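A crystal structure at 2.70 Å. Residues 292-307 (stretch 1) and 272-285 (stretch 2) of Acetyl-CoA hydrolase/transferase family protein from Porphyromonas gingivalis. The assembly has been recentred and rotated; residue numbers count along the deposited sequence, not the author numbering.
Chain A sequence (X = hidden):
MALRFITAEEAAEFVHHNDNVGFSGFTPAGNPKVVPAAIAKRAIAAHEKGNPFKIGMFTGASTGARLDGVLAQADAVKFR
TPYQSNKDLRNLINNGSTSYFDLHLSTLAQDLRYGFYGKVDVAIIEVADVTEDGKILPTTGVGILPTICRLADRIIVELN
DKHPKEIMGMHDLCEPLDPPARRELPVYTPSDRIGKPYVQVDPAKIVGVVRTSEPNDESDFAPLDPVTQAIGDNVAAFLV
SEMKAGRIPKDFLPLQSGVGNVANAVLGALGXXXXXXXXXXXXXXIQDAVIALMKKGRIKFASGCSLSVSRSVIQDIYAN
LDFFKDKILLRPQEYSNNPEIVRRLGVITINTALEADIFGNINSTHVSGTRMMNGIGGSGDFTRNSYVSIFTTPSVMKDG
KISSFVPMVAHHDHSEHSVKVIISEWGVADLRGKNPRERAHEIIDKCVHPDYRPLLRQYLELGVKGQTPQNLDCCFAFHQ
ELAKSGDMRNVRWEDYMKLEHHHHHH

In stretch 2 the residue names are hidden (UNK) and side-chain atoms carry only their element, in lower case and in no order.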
# COMPACT_ATOMS: atom_id res chain seq x y z
N ALA A 292 12.23 -22.96 17.47
CA ALA A 292 13.58 -23.42 17.72
C ALA A 292 14.44 -22.32 18.33
O ALA A 292 15.16 -22.55 19.30
CB ALA A 292 14.21 -23.93 16.42
N LEU A 293 14.37 -21.12 17.75
CA LEU A 293 15.13 -19.97 18.22
C LEU A 293 14.61 -19.50 19.57
O LEU A 293 15.35 -18.94 20.38
CB LEU A 293 15.03 -18.82 17.22
CG LEU A 293 15.79 -19.09 15.92
CD1 LEU A 293 15.59 -17.94 14.94
CD2 LEU A 293 17.28 -19.29 16.24
N MSE A 294 13.33 -19.74 19.81
CA MSE A 294 12.67 -19.37 21.05
C MSE A 294 13.23 -20.21 22.21
O MSE A 294 13.50 -19.68 23.29
CB MSE A 294 11.17 -19.59 20.91
CG MSE A 294 10.33 -18.82 21.88
SE MSE A 294 8.48 -18.90 21.38
CE MSE A 294 7.77 -19.55 23.06
N LYS A 295 13.39 -21.51 21.97
CA LYS A 295 13.91 -22.41 22.99
C LYS A 295 15.37 -22.08 23.34
O LYS A 295 15.86 -22.45 24.41
CB LYS A 295 13.81 -23.86 22.51
CG LYS A 295 12.45 -24.23 21.98
CD LYS A 295 11.97 -25.54 22.57
CE LYS A 295 12.90 -26.69 22.25
NZ LYS A 295 12.54 -27.86 23.07
N LYS A 296 16.05 -21.39 22.44
CA LYS A 296 17.44 -21.01 22.68
C LYS A 296 17.52 -19.56 23.17
O LYS A 296 18.61 -18.97 23.23
CB LYS A 296 18.26 -21.16 21.40
CG LYS A 296 18.22 -22.57 20.80
CD LYS A 296 19.28 -22.75 19.74
CE LYS A 296 19.11 -21.76 18.58
NZ LYS A 296 20.25 -21.83 17.61
N GLY A 297 16.37 -18.99 23.52
CA GLY A 297 16.33 -17.62 24.01
C GLY A 297 16.68 -16.62 22.92
O GLY A 297 16.82 -15.42 23.18
N ARG A 298 16.82 -17.11 21.70
CA ARG A 298 17.16 -16.28 20.55
C ARG A 298 15.98 -15.37 20.19
O ARG A 298 16.18 -14.21 19.81
CB ARG A 298 17.52 -17.19 19.39
CG ARG A 298 17.76 -16.49 18.08
CD ARG A 298 18.65 -15.26 18.23
NE ARG A 298 19.97 -15.52 18.82
CZ ARG A 298 20.92 -14.61 18.88
NH1 ARG A 298 20.70 -13.40 18.39
NH2 ARG A 298 22.10 -14.89 19.44
N ILE A 299 14.77 -15.90 20.27
CA ILE A 299 13.57 -15.12 20.01
C ILE A 299 12.88 -15.02 21.38
O ILE A 299 12.61 -16.02 22.04
CB ILE A 299 12.63 -15.81 18.98
CG1 ILE A 299 13.18 -15.63 17.57
CG2 ILE A 299 11.22 -15.22 19.06
CD1 ILE A 299 12.31 -16.20 16.48
N LYS A 300 12.61 -13.79 21.80
CA LYS A 300 11.99 -13.53 23.09
C LYS A 300 10.48 -13.70 23.15
O LYS A 300 9.94 -14.08 24.17
CB LYS A 300 12.35 -12.11 23.52
CG LYS A 300 13.80 -11.95 23.86
CD LYS A 300 14.29 -10.56 23.54
CE LYS A 300 13.57 -9.49 24.31
NZ LYS A 300 14.12 -8.15 23.97
N PHE A 301 9.82 -13.43 22.03
CA PHE A 301 8.36 -13.50 21.98
C PHE A 301 7.92 -13.58 20.53
O PHE A 301 8.65 -13.19 19.61
CB PHE A 301 7.80 -12.22 22.62
CG PHE A 301 6.31 -12.13 22.59
CD1 PHE A 301 5.54 -12.76 23.56
CD2 PHE A 301 5.67 -11.43 21.57
CE1 PHE A 301 4.15 -12.71 23.51
CE2 PHE A 301 4.28 -11.37 21.52
CZ PHE A 301 3.52 -12.01 22.48
N ALA A 302 6.72 -14.11 20.31
CA ALA A 302 6.22 -14.20 18.96
C ALA A 302 4.74 -13.84 18.85
O ALA A 302 3.89 -14.46 19.48
CB ALA A 302 6.45 -15.59 18.41
N SER A 303 4.45 -12.82 18.05
CA SER A 303 3.08 -12.42 17.80
C SER A 303 2.78 -12.90 16.39
O SER A 303 3.62 -12.80 15.51
CB SER A 303 2.94 -10.91 17.87
OG SER A 303 1.59 -10.51 17.65
N GLY A 304 1.59 -13.45 16.18
CA GLY A 304 1.24 -13.93 14.86
C GLY A 304 -0.25 -14.16 14.74
O GLY A 304 -1.02 -13.78 15.62
N CYS A 305 -0.67 -14.79 13.65
CA CYS A 305 -2.08 -15.08 13.43
C CYS A 305 -2.30 -16.58 13.57
O CYS A 305 -3.41 -17.04 13.77
CB CYS A 305 -2.51 -14.63 12.04
SG CYS A 305 -4.29 -14.67 11.79
N SER A 306 -1.22 -17.34 13.46
CA SER A 306 -1.31 -18.78 13.58
C SER A 306 0.02 -19.38 14.01
O SER A 306 1.08 -18.82 13.79
CB SER A 306 -1.70 -19.41 12.24
OG SER A 306 -0.59 -19.41 11.36
N LEU A 307 -0.07 -20.54 14.65
CA LEU A 307 1.10 -21.27 15.08
C LEU A 307 1.08 -22.48 14.17
O LEU A 307 0.43 -23.49 14.47
CB LEU A 307 0.97 -21.70 16.55
CG LEU A 307 2.14 -22.46 17.18
CD1 LEU A 307 3.37 -21.60 17.22
CD2 LEU A 307 1.75 -22.89 18.58
N UNK A 272 22.10 -17.22 14.46
CA UNK A 272 23.53 -17.49 14.53
C UNK A 272 24.43 -16.26 14.44
O UNK A 272 25.65 -16.36 14.64
o UNK A 272 24.04 -20.87 13.13
c UNK A 272 23.91 -18.51 13.46
o UNK A 272 23.32 -20.19 15.09
c UNK A 272 23.74 -19.96 13.93
N UNK A 273 23.86 -15.10 14.14
CA UNK A 273 24.67 -13.89 14.07
C UNK A 273 24.54 -13.20 15.43
O UNK A 273 23.50 -12.62 15.75
o UNK A 273 25.57 -11.13 13.47
c UNK A 273 25.15 -11.90 12.61
c UNK A 273 24.16 -12.98 12.96
n UNK A 273 25.53 -11.83 11.34
N UNK A 274 25.61 -13.25 16.24
CA UNK A 274 25.63 -12.64 17.58
C UNK A 274 25.37 -11.15 17.60
O UNK A 274 24.95 -10.61 18.63
c UNK A 274 27.84 -12.97 16.83
c UNK A 274 27.03 -12.99 18.09
c UNK A 274 26.95 -13.73 15.87
N UNK A 275 25.60 -10.47 16.47
CA UNK A 275 25.36 -9.04 16.38
C UNK A 275 23.88 -8.75 16.25
O UNK A 275 23.46 -7.59 16.26
c UNK A 275 27.57 -8.27 15.48
o UNK A 275 27.92 -7.83 16.59
o UNK A 275 28.38 -8.58 14.57
c UNK A 275 26.10 -8.43 15.21
N UNK A 276 23.08 -9.81 16.10
CA UNK A 276 21.63 -9.65 16.03
C UNK A 276 21.14 -9.90 17.45
O UNK A 276 21.24 -11.01 17.95
c UNK A 276 20.65 -9.13 13.08
c UNK A 276 21.32 -10.37 13.62
c UNK A 276 19.46 -10.67 15.25
c UNK A 276 20.97 -10.69 15.08
N UNK A 277 20.63 -8.85 18.12
CA UNK A 277 20.14 -9.01 19.50
C UNK A 277 18.86 -9.86 19.60
O UNK A 277 18.10 -9.96 18.63
c UNK A 277 19.55 -6.87 18.69
c UNK A 277 20.53 -7.44 17.69
c UNK A 277 19.92 -7.56 19.95
N UNK A 278 18.64 -10.47 20.76
CA UNK A 278 17.46 -11.29 20.97
C UNK A 278 16.30 -10.45 20.45
O UNK A 278 16.18 -9.27 20.79
c UNK A 278 17.27 -11.59 22.46
N UNK A 279 15.45 -11.05 19.62
CA UNK A 279 14.38 -10.30 19.03
C UNK A 279 12.99 -10.90 19.16
O UNK A 279 12.81 -12.05 19.56
c UNK A 279 16.26 -13.18 15.96
c UNK A 279 16.11 -12.01 16.70
c UNK A 279 14.88 -11.34 16.74
c UNK A 279 14.72 -10.07 17.55
c UNK A 279 13.81 -11.88 16.02
c UNK A 279 15.19 -13.70 15.24
c UNK A 279 13.95 -13.05 15.27
N UNK A 280 11.99 -10.09 18.82
CA UNK A 280 10.60 -10.52 18.87
C UNK A 280 10.05 -10.58 17.46
O UNK A 280 10.57 -9.93 16.56
o UNK A 280 10.71 -8.29 21.52
n UNK A 280 10.15 -10.44 21.90
c UNK A 280 10.25 -9.37 21.12
c UNK A 280 9.76 -9.52 19.69
N UNK A 281 9.01 -11.38 17.28
CA UNK A 281 8.37 -11.52 15.98
C UNK A 281 7.00 -10.87 16.04
O UNK A 281 6.32 -10.91 17.08
c UNK A 281 9.39 -14.04 12.62
c UNK A 281 8.13 -13.00 15.63
c UNK A 281 9.36 -13.88 15.57
se UNK A 281 10.50 -13.41 14.11
N UNK A 282 6.61 -10.24 14.94
CA UNK A 282 5.28 -9.67 14.81
C UNK A 282 4.95 -10.09 13.39
O UNK A 282 4.87 -9.26 12.48
c UNK A 282 3.29 -7.74 16.47
c UNK A 282 1.98 -7.38 16.68
o UNK A 282 -0.11 -6.56 15.84
c UNK A 282 5.28 -8.15 14.95
c UNK A 282 3.88 -7.63 15.21
c UNK A 282 1.22 -6.90 15.64
c UNK A 282 1.77 -6.77 14.38
c UNK A 282 3.09 -7.13 14.17
N UNK A 283 4.83 -11.40 13.20
CA UNK A 283 4.54 -12.01 11.89
C UNK A 283 3.09 -12.42 11.66
O UNK A 283 2.18 -12.03 12.40
c UNK A 283 6.74 -12.97 11.15
c UNK A 283 5.37 -13.29 11.65
o UNK A 283 5.46 -14.03 12.87
N UNK A 284 2.91 -13.19 10.60
CA UNK A 284 1.62 -13.73 10.24
C UNK A 284 1.57 -15.12 10.82
O UNK A 284 0.71 -15.42 11.66
c UNK A 284 1.48 -13.84 8.73
o UNK A 284 2.18 -12.68 5.98
c UNK A 284 1.07 -12.69 6.55
c UNK A 284 1.01 -12.57 8.05
o UNK A 284 -0.00 -12.81 5.93
N UNK A 285 2.48 -15.98 10.37
CA UNK A 285 2.51 -17.36 10.86
C UNK A 285 3.83 -17.74 11.55
O UNK A 285 4.93 -17.51 11.04
c UNK A 285 1.81 -17.66 8.43
c UNK A 285 2.16 -18.39 9.72
c UNK A 285 3.29 -19.36 9.49

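Position 272 carries two side-chain carbons, the second bearing two oxygens, a short carboxylate. It is D272; its OD2 lies 4.3 Å from K296 NZ, opposite charges too far apart for a salt bridge. At 273 two carbons end in one oxygen and one nitrogen, an amide: N273, whose OD1 accepts a bond from the backbone N of position 275 (3.1 Å) inside a type I turn. Position 274 has three carbons closing a ring onto its own backbone N, hence P274. Position 275 has two carbons, the second carrying two oxygens, on a CA-to-CB bond directed away from stretch 1: D275.

Four carbons at 276, forked at the first with one arm two carbons long, identify I276. It ends the turn, and its backbone O receives a very short bond, 2.5 Å, from R298 NH1, so the R298 side chain meets the backbone of the turn. Another three-carbon ring onto N makes 277 P277. The single carbon at 278 gives A278, whose CB packs 3.3 Å from K300 CD.

At 279 one carbon leads to a ring of six carbons without a heteroatom: F279. I299 CG1 sits over one face of this ring, 4.0 Å from its centroid, while L293 CD1 comes within 4.3 Å of F279 CZ. Position 280 again shows two carbons with one oxygen and one nitrogen. This is N280, with ND2 3.0 Å from F301 N; both are donors, so this is proximity without a hydrogen bond.

An unbranched chain of two carbons, selenium and a carbon marks 281 as selenomethionine, M281; its CG lies 3.9 Å from I299 CD1 and its CB 4.2 Å from A302 CB. At 282 one carbon leads to a ring of six carbons bearing one oxygen: Y282, with CE1 3.3 Å from S303 OG. At 283 one carbon carries an oxygen and a carbon: T283, whose OG1 adds a weak 3.4 Å bond to S303 O. At 284 the CA-to-CB bond is directed away from stretch 1, and three carbons, the third carrying two oxygens, give E284. One carbon carrying two more at 285 is V285, with CB 3.4 Å from S306 OG.

The contact is a parallel pairing of strands, their axes 7° apart. Backbone bonds alternate in direction: K300 N to F279 O (2.8 Å), M281 N to F301 O (3.0 Å) and S303 N to M281 O (2.8 Å). I299, A302, F279 and M281 share one sheet face, where apolar packing reinforces this backbone ladder.

Stretch 2 (272-285) DNPDIPAFNMYTEV
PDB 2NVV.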